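Side-chain contacts in restriction endonuclease Hpy99I (Helicobacter pylori, PDB 3GOX), which cuts DNA at a specific sequence as a type II restriction endonuclease of the beta-beta-alpha-Me class: residues A[73-78]-A[84-89]; A[126-131]-A[155-160]. All coordinates share one frame; numbering follows the deposited sequence.

Interaction 1. Residues A[73-78]-A[84-89]; sequences YDKKIC and LKNTDG. With ZN (zinc ion), chain E.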
loop_
_atom_site.group_PDB
_atom_site.type_symbol
_atom_site.label_atom_id
_atom_site.label_comp_id
_atom_site.label_asym_id
_atom_site.label_seq_id
_atom_site.Cartn_x
_atom_site.Cartn_y
_atom_site.Cartn_z
ATOM N N TYR A 73 8.969 1.760 22.881
ATOM C CA TYR A 73 9.992 0.999 23.623
ATOM C C TYR A 73 11.386 1.168 23.014
ATOM O O TYR A 73 11.522 1.693 21.913
ATOM C CB TYR A 73 9.595 -0.490 23.747
ATOM C CG TYR A 73 8.251 -0.662 24.420
ATOM C CD1 TYR A 73 8.145 -0.688 25.794
ATOM C CD2 TYR A 73 7.077 -0.737 23.678
ATOM C CE1 TYR A 73 6.915 -0.802 26.430
ATOM C CE2 TYR A 73 5.838 -0.852 24.304
ATOM C CZ TYR A 73 5.764 -0.874 25.683
ATOM O OH TYR A 73 4.556 -0.989 26.355
ATOM N N ASP A 74 12.394 0.724 23.764
ATOM C CA ASP A 74 13.817 0.884 23.416
ATOM C C ASP A 74 14.269 -0.044 22.296
ATOM O O ASP A 74 15.227 0.278 21.575
ATOM C CB ASP A 74 14.709 0.592 24.642
ATOM C CG ASP A 74 14.869 1.785 25.589
ATOM O OD1 ASP A 74 14.204 2.825 25.419
ATOM O OD2 ASP A 74 15.675 1.660 26.534
ATOM N N LYS A 75 13.599 -1.195 22.174
ATOM C CA LYS A 75 13.992 -2.253 21.242
ATOM C C LYS A 75 12.784 -2.710 20.455
ATOM O O LYS A 75 11.648 -2.528 20.877
ATOM C CB LYS A 75 14.598 -3.448 21.980
ATOM C CG LYS A 75 15.831 -3.098 22.815
ATOM C CD LYS A 75 16.302 -4.271 23.660
ATOM C CE LYS A 75 17.568 -3.940 24.445
ATOM N NZ LYS A 75 18.032 -5.067 25.296
ATOM N N LYS A 76 13.057 -3.308 19.304
ATOM C CA LYS A 76 12.040 -3.697 18.339
ATOM C C LYS A 76 12.507 -4.980 17.660
ATOM O O LYS A 76 13.718 -5.153 17.412
ATOM C CB LYS A 76 11.797 -2.569 17.319
ATOM C CG LYS A 76 10.756 -2.847 16.238
ATOM C CD LYS A 76 10.558 -1.653 15.296
ATOM C CE LYS A 76 9.380 -1.868 14.432
ATOM N NZ LYS A 76 9.163 -0.732 13.500
ATOM N N ILE A 77 11.562 -5.873 17.377
ATOM C CA ILE A 77 11.840 -7.133 16.683
ATOM C C ILE A 77 11.636 -6.915 15.176
ATOM O O ILE A 77 10.552 -6.499 14.752
ATOM C CB ILE A 77 10.921 -8.252 17.153
ATOM C CG1 ILE A 77 11.007 -8.442 18.669
ATOM C CG2 ILE A 77 11.262 -9.561 16.418
ATOM C CD1 ILE A 77 9.899 -9.363 19.248
ATOM N N CYS A 78 12.663 -7.185 14.361
ATOM C CA CYS A 78 12.572 -7.011 12.911
ATOM C C CYS A 78 11.618 -8.044 12.303
ATOM O O CYS A 78 11.635 -9.201 12.700
ATOM C CB CYS A 78 13.949 -7.126 12.276
ATOM S SG CYS A 78 13.931 -7.102 10.465
ATOM N N LEU A 84 15.987 -9.044 17.823
ATOM C CA LEU A 84 15.624 -7.922 18.682
ATOM C C LEU A 84 16.773 -6.915 18.634
ATOM O O LEU A 84 17.915 -7.275 18.950
ATOM C CB LEU A 84 15.387 -8.422 20.113
ATOM C CG LEU A 84 14.996 -7.398 21.179
ATOM C CD1 LEU A 84 13.581 -6.886 20.922
ATOM C CD2 LEU A 84 15.162 -8.052 22.577
ATOM N N LYS A 85 16.475 -5.697 18.180
ATOM C CA LYS A 85 17.456 -4.640 17.962
ATOM C C LYS A 85 16.997 -3.354 18.633
ATOM O O LYS A 85 15.816 -3.159 18.885
ATOM C CB LYS A 85 17.644 -4.410 16.457
ATOM C CG LYS A 85 18.277 -5.577 15.746
ATOM C CD LYS A 85 18.639 -5.242 14.292
ATOM C CE LYS A 85 19.304 -6.429 13.598
ATOM N NZ LYS A 85 19.973 -6.034 12.313
ATOM N N ASN A 86 17.933 -2.439 18.863
ATOM C CA ASN A 86 17.569 -1.117 19.358
ATOM C C ASN A 86 16.721 -0.381 18.327
ATOM O O ASN A 86 16.862 -0.608 17.113
ATOM C CB ASN A 86 18.808 -0.288 19.681
ATOM C CG ASN A 86 19.575 -0.818 20.879
ATOM O OD1 ASN A 86 19.009 -1.455 21.776
ATOM N ND2 ASN A 86 20.874 -0.548 20.905
ATOM N N THR A 87 15.853 0.512 18.811
ATOM C CA THR A 87 14.978 1.322 17.940
ATOM C C THR A 87 15.728 2.025 16.821
ATOM O O THR A 87 15.221 2.097 15.700
ATOM C CB THR A 87 14.212 2.378 18.752
ATOM O OG1 THR A 87 13.429 1.713 19.746
ATOM C CG2 THR A 87 13.290 3.198 17.876
ATOM N N ASP A 88 16.935 2.510 17.119
ATOM C CA ASP A 88 17.732 3.197 16.089
ATOM C C ASP A 88 18.277 2.277 14.986
ATOM O O ASP A 88 18.863 2.783 14.027
ATOM C CB ASP A 88 18.842 4.081 16.696
ATOM C CG ASP A 88 20.014 3.301 17.276
ATOM O OD1 ASP A 88 20.053 2.053 17.254
ATOM O OD2 ASP A 88 20.945 3.972 17.791
ATOM N N GLY A 89 18.067 0.957 15.108
ATOM C CA GLY A 89 18.374 -0.004 14.042
ATOM C C GLY A 89 17.313 -0.054 12.947
ATOM O O GLY A 89 17.428 -0.856 12.020
HETATM ZN ZN ZN E . 16.192 -7.474 10.116
#

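Interaction 2. Residues A[126-131]-A[155-160]; sequences KMDEIA and LVHDHN. With NA (sodium ion), chain G; nucleotides of chain D.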
loop_
_atom_site.group_PDB
_atom_site.type_symbol
_atom_site.label_atom_id
_atom_site.label_comp_id
_atom_site.label_asym_id
_atom_site.label_seq_id
_atom_site.Cartn_x
_atom_site.Cartn_y
_atom_site.Cartn_z
ATOM N N LYS A 126 17.129 9.614 -18.178
ATOM C CA LYS A 126 16.338 9.077 -19.283
ATOM C C LYS A 126 14.834 9.113 -18.979
ATOM O O LYS A 126 14.026 9.513 -19.816
ATOM C CB LYS A 126 16.804 7.651 -19.563
ATOM C CG LYS A 126 16.237 6.973 -20.792
ATOM C CD LYS A 126 17.062 5.713 -21.088
ATOM C CE LYS A 126 16.217 4.537 -21.583
ATOM N NZ LYS A 126 16.850 3.230 -21.206
ATOM N N MET A 127 14.457 8.698 -17.778
ATOM C CA MET A 127 13.042 8.743 -17.385
ATOM C C MET A 127 12.545 10.177 -17.230
ATOM O O MET A 127 11.399 10.474 -17.548
ATOM C CB MET A 127 12.820 7.972 -16.088
ATOM C CG MET A 127 13.024 6.489 -16.249
ATOM S SD MET A 127 12.503 5.578 -14.800
ATOM C CE MET A 127 10.733 5.487 -15.091
ATOM N N ASP A 128 13.413 11.057 -16.742
ATOM C CA ASP A 128 13.070 12.468 -16.566
ATOM C C ASP A 128 12.762 13.177 -17.881
ATOM O O ASP A 128 11.919 14.069 -17.914
ATOM C CB ASP A 128 14.173 13.207 -15.804
ATOM C CG ASP A 128 14.109 12.965 -14.306
ATOM O OD1 ASP A 128 13.077 12.450 -13.823
ATOM O OD2 ASP A 128 15.086 13.294 -13.605
ATOM N N GLU A 129 13.413 12.759 -18.963
ATOM C CA GLU A 129 13.185 13.356 -20.283
ATOM C C GLU A 129 11.821 12.987 -20.881
ATOM O O GLU A 129 11.352 13.642 -21.825
ATOM C CB GLU A 129 14.317 12.980 -21.243
ATOM C CG GLU A 129 15.611 13.748 -20.963
ATOM N N ILE A 130 11.177 11.957 -20.321
ATOM C CA ILE A 130 9.834 11.567 -20.759
ATOM C C ILE A 130 8.809 11.621 -19.622
ATOM O O ILE A 130 7.780 10.950 -19.669
ATOM C CB ILE A 130 9.828 10.171 -21.410
ATOM C CG1 ILE A 130 10.298 9.100 -20.416
ATOM C CG2 ILE A 130 10.674 10.186 -22.673
ATOM C CD1 ILE A 130 10.159 7.698 -20.948
ATOM N N ALA A 131 9.089 12.445 -18.620
ATOM C CA ALA A 131 8.203 12.585 -17.461
ATOM C C ALA A 131 6.871 13.221 -17.858
ATOM O O ALA A 131 6.848 14.229 -18.558
ATOM C CB ALA A 131 8.874 13.422 -16.401
ATOM N N LEU A 155 2.811 10.704 -9.176
ATOM C CA LEU A 155 3.541 9.732 -9.978
ATOM C C LEU A 155 4.969 9.535 -9.476
ATOM O O LEU A 155 5.546 10.411 -8.816
ATOM C CB LEU A 155 3.567 10.145 -11.446
ATOM C CG LEU A 155 2.222 10.424 -12.106
ATOM C CD1 LEU A 155 2.446 10.570 -13.600
ATOM C CD2 LEU A 155 1.155 9.381 -11.803
ATOM N N VAL A 156 5.540 8.392 -9.836
ATOM C CA VAL A 156 6.913 8.065 -9.461
ATOM C C VAL A 156 7.646 7.406 -10.615
ATOM O O VAL A 156 7.007 6.800 -11.488
ATOM C CB VAL A 156 6.959 7.107 -8.250
ATOM C CG1 VAL A 156 6.368 7.777 -7.024
ATOM C CG2 VAL A 156 6.259 5.781 -8.566
ATOM N N HIS A 157 8.973 7.571 -10.578
ATOM C CA HIS A 157 9.938 6.785 -11.349
ATOM C C HIS A 157 9.957 5.379 -10.772
ATOM O O HIS A 157 10.517 5.178 -9.687
ATOM C CB HIS A 157 11.383 7.285 -11.139
ATOM C CG HIS A 157 11.663 8.686 -11.575
ATOM N ND1 HIS A 157 11.584 9.760 -10.714
ATOM C CD2 HIS A 157 12.145 9.175 -12.741
ATOM C CE1 HIS A 157 11.950 10.858 -11.349
ATOM N NE2 HIS A 157 12.301 10.529 -12.580
ATOM N N ASP A 158 9.342 4.406 -11.432
ATOM C CA ASP A 158 9.546 3.021 -10.993
ATOM C C ASP A 158 10.806 2.443 -11.659
ATOM O O ASP A 158 11.152 2.793 -12.774
ATOM C CB ASP A 158 8.293 2.215 -11.320
ATOM C CG ASP A 158 8.430 0.756 -11.022
ATOM O OD1 ASP A 158 8.962 0.381 -9.936
ATOM O OD2 ASP A 158 7.949 -0.038 -11.858
ATOM N N HIS A 159 11.524 1.580 -10.927
ATOM C CA HIS A 159 12.735 0.938 -11.450
ATOM C C HIS A 159 12.859 -0.500 -10.957
ATOM O O HIS A 159 12.243 -0.893 -9.942
ATOM C CB HIS A 159 13.986 1.768 -11.094
ATOM C CG HIS A 159 14.527 1.502 -9.728
ATOM N ND1 HIS A 159 13.956 2.012 -8.584
ATOM C CD2 HIS A 159 15.587 0.767 -9.324
ATOM C CE1 HIS A 159 14.639 1.597 -7.530
ATOM N NE2 HIS A 159 15.633 0.840 -7.952
ATOM N N ASN A 160 13.627 -1.284 -11.707
ATOM C CA ASN A 160 13.948 -2.653 -11.325
ATOM C C ASN A 160 15.137 -2.646 -10.356
ATOM O O ASN A 160 16.236 -2.190 -10.697
ATOM C CB ASN A 160 14.236 -3.498 -12.574
ATOM C CG ASN A 160 14.514 -4.962 -12.248
ATOM O OD1 ASN A 160 15.474 -5.274 -11.563
ATOM N ND2 ASN A 160 13.678 -5.861 -12.754
HETATM NA NA NA G . 9.137 0.615 -7.671
ATOM P P DA D 8 10.885 2.713 -6.300
ATOM O OP1 DA D 8 10.991 1.861 -7.517
ATOM O OP2 DA D 8 12.069 2.883 -5.417
ATOM O "O5'" DA D 8 10.400 4.153 -6.783
ATOM C "C5'" DA D 8 10.941 5.352 -6.226
ATOM C "C4'" DA D 8 9.864 6.111 -5.485
ATOM O "O4'" DA D 8 9.723 5.598 -4.147
ATOM C "C3'" DA D 8 10.166 7.589 -5.288
ATOM O "O3'" DA D 8 9.741 8.294 -6.461
ATOM C "C2'" DA D 8 9.302 7.943 -4.090
ATOM C "C1'" DA D 8 9.148 6.616 -3.337
ATOM N N9 DA D 8 9.794 6.563 -2.026
ATOM C C8 DA D 8 10.782 5.703 -1.615
ATOM N N7 DA D 8 11.135 5.862 -0.362
ATOM C C5 DA D 8 10.334 6.905 0.079
ATOM C C6 DA D 8 10.220 7.547 1.324
ATOM N N6 DA D 8 10.939 7.208 2.399
ATOM N N1 DA D 8 9.329 8.557 1.432
ATOM C C2 DA D 8 8.601 8.885 0.355
ATOM N N3 DA D 8 8.612 8.353 -0.866
ATOM C C4 DA D 8 9.511 7.357 -0.939
ATOM P P DG D 9 10.602 9.530 -7.024
ATOM O OP1 DG D 9 10.019 9.842 -8.354
ATOM O OP2 DG D 9 12.051 9.223 -6.909
ATOM O "O5'" DG D 9 10.239 10.729 -6.044
ATOM C "C5'" DG D 9 8.895 11.184 -5.951
ATOM C "C4'" DG D 9 8.764 12.274 -4.913
ATOM O "O4'" DG D 9 9.108 11.771 -3.598
ATOM C "C3'" DG D 9 9.652 13.498 -5.094
ATOM O "O3'" DG D 9 9.040 14.524 -4.324
ATOM C "C2'" DG D 9 10.907 13.063 -4.363
ATOM C "C1'" DG D 9 10.269 12.450 -3.122
ATOM N N9 DG D 9 11.071 11.483 -2.375
ATOM C C8 DG D 9 11.661 10.339 -2.858
ATOM N N7 DG D 9 12.277 9.650 -1.935
ATOM C C5 DG D 9 12.092 10.386 -0.773
ATOM C C6 DG D 9 12.530 10.135 0.559
ATOM O O6 DG D 9 13.184 9.178 0.992
ATOM N N1 DG D 9 12.126 11.144 1.428
ATOM C C2 DG D 9 11.397 12.250 1.070
ATOM N N2 DG D 9 11.113 13.115 2.058
ATOM N N3 DG D 9 10.979 12.493 -0.163
ATOM C C4 DG D 9 11.360 11.527 -1.028
HETATM O O HOH W 1 11.001 -0.983 -7.515
HETATM O O HOH W 2 7.992 -1.057 -6.506
#

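Interaction 1. Residues A[73-78]-A[84-89]
Lys75, Lys76 and Ile77 pair with Asn86, Lys85 and Leu84 in an antiparallel beta hairpin near the protein surface, with a zinc site at its closed end. Lys76 and Lys85 form the hydrogen-bonded pair: Lys76 N reaches Lys85 O at 2.8 Å, and Lys85 N returns to Lys76 O at 2.9 Å, the latter nearly straight at 175°. Beyond the strand of residues 84-86 the chain turns into a short 3-10 segment, whose Thr87 N still holds Asp74 O at 2.8 Å. Leu84 carries the apolar contact. With its CG anti to the backbone N (chi1 180°), it brings CD1 3.8 Å from Ile77 CG1 and 3.7 Å from Lys75 CB; leucine's forked end lets one methyl touch both neighbours. The extended Lys75 chain crosses Leu84 at about a right angle and runs alongside Asn86, whose OD1 lies 3.7 Å from Lys75 CG; long methylenes let this lysine pack apolar groups while its ammonium leads away, weakly bonded to a pentaethylene glycol probably from the crystallisation liquor. The hairpin belongs to a Cys4 zinc-binding unit built on two CxxC motifs, in which Cys78 SG binds the zinc ion at 2.3 Å together with Cys81, Cys107 and Cys110. On the face away from Leu84, Lys76 and Lys85 part company: the extended Lys76 sends its NZ to Thr103 OG1 and Arg104 O, whereas Lys85 packs against Cys107, where its positive charge may offset part of the negative charge of the four zinc-bound thiolates.

Interaction 2. Residues A[126-131]-A[155-160]
His157, on the first strand of the beta-beta-alpha-Me finger, meets Met127 and Asp128 near the end of helix 121-128. The finger consists of strands 155-159 and 166-171 and helix 172-180, and here it grips DNA phosphates. At the base of the side chain, His157 CB lies 4.2 Å from Met127 SD. CG stands beside the backbone N (chi1 -62°), which directs the ring between the helix and the DNA. On one edge CD2 meets Met127 CB in the ring plane at 3.6 Å; the flexible thioether slides past the imidazole, its CE 3.6 Å from Asp158 O. On another edge His157 ND1 donates to OP1 of DG9 of chain D at 2.8 Å, an oxygen that also takes a weak bond from His157 N. At the tip NE2 donates to Asp128 OD1, the modelled 2.4 Å being so short that its exact value is doubtful. Histidine suits this place because its two ring nitrogens can serve a phosphate and a carboxylate at once. The next residue, Asp158, turns the other way and shares a sodium site with Asn175; its OD2 is held by Tyr194 of the second subunit and by Arg167. Asp158 OD1 coordinates the sodium ion at 2.3 Å, and OP1 of DA8 of chain D does so at 2.2 Å.

Overall arrangement
From the N terminus the chain first builds the five-stranded antiparallel sheet of residues 17-63, then enters the first zinc-binding region. There interaction 1 closes a tight loop of five residues, 79-83, which includes the zinc ligand Cys81. Strands 92-95 and 101-103 and then helices 108-115 and 121-128 follow, and interaction 2 joins the end of the second helix to strand 155-159, closing a loop of 23 residues that holds strands 137-139 and 146-148 and the ligands Cys140 and Cys143 of the second zinc. The loops neither nest nor cross. Interactions 1 and 2 lie on opposite sides of the chain's centre, their nearest atoms about 20 Å apart. One is local hairpin pairing, the other a helix-to-strand contact at the DNA.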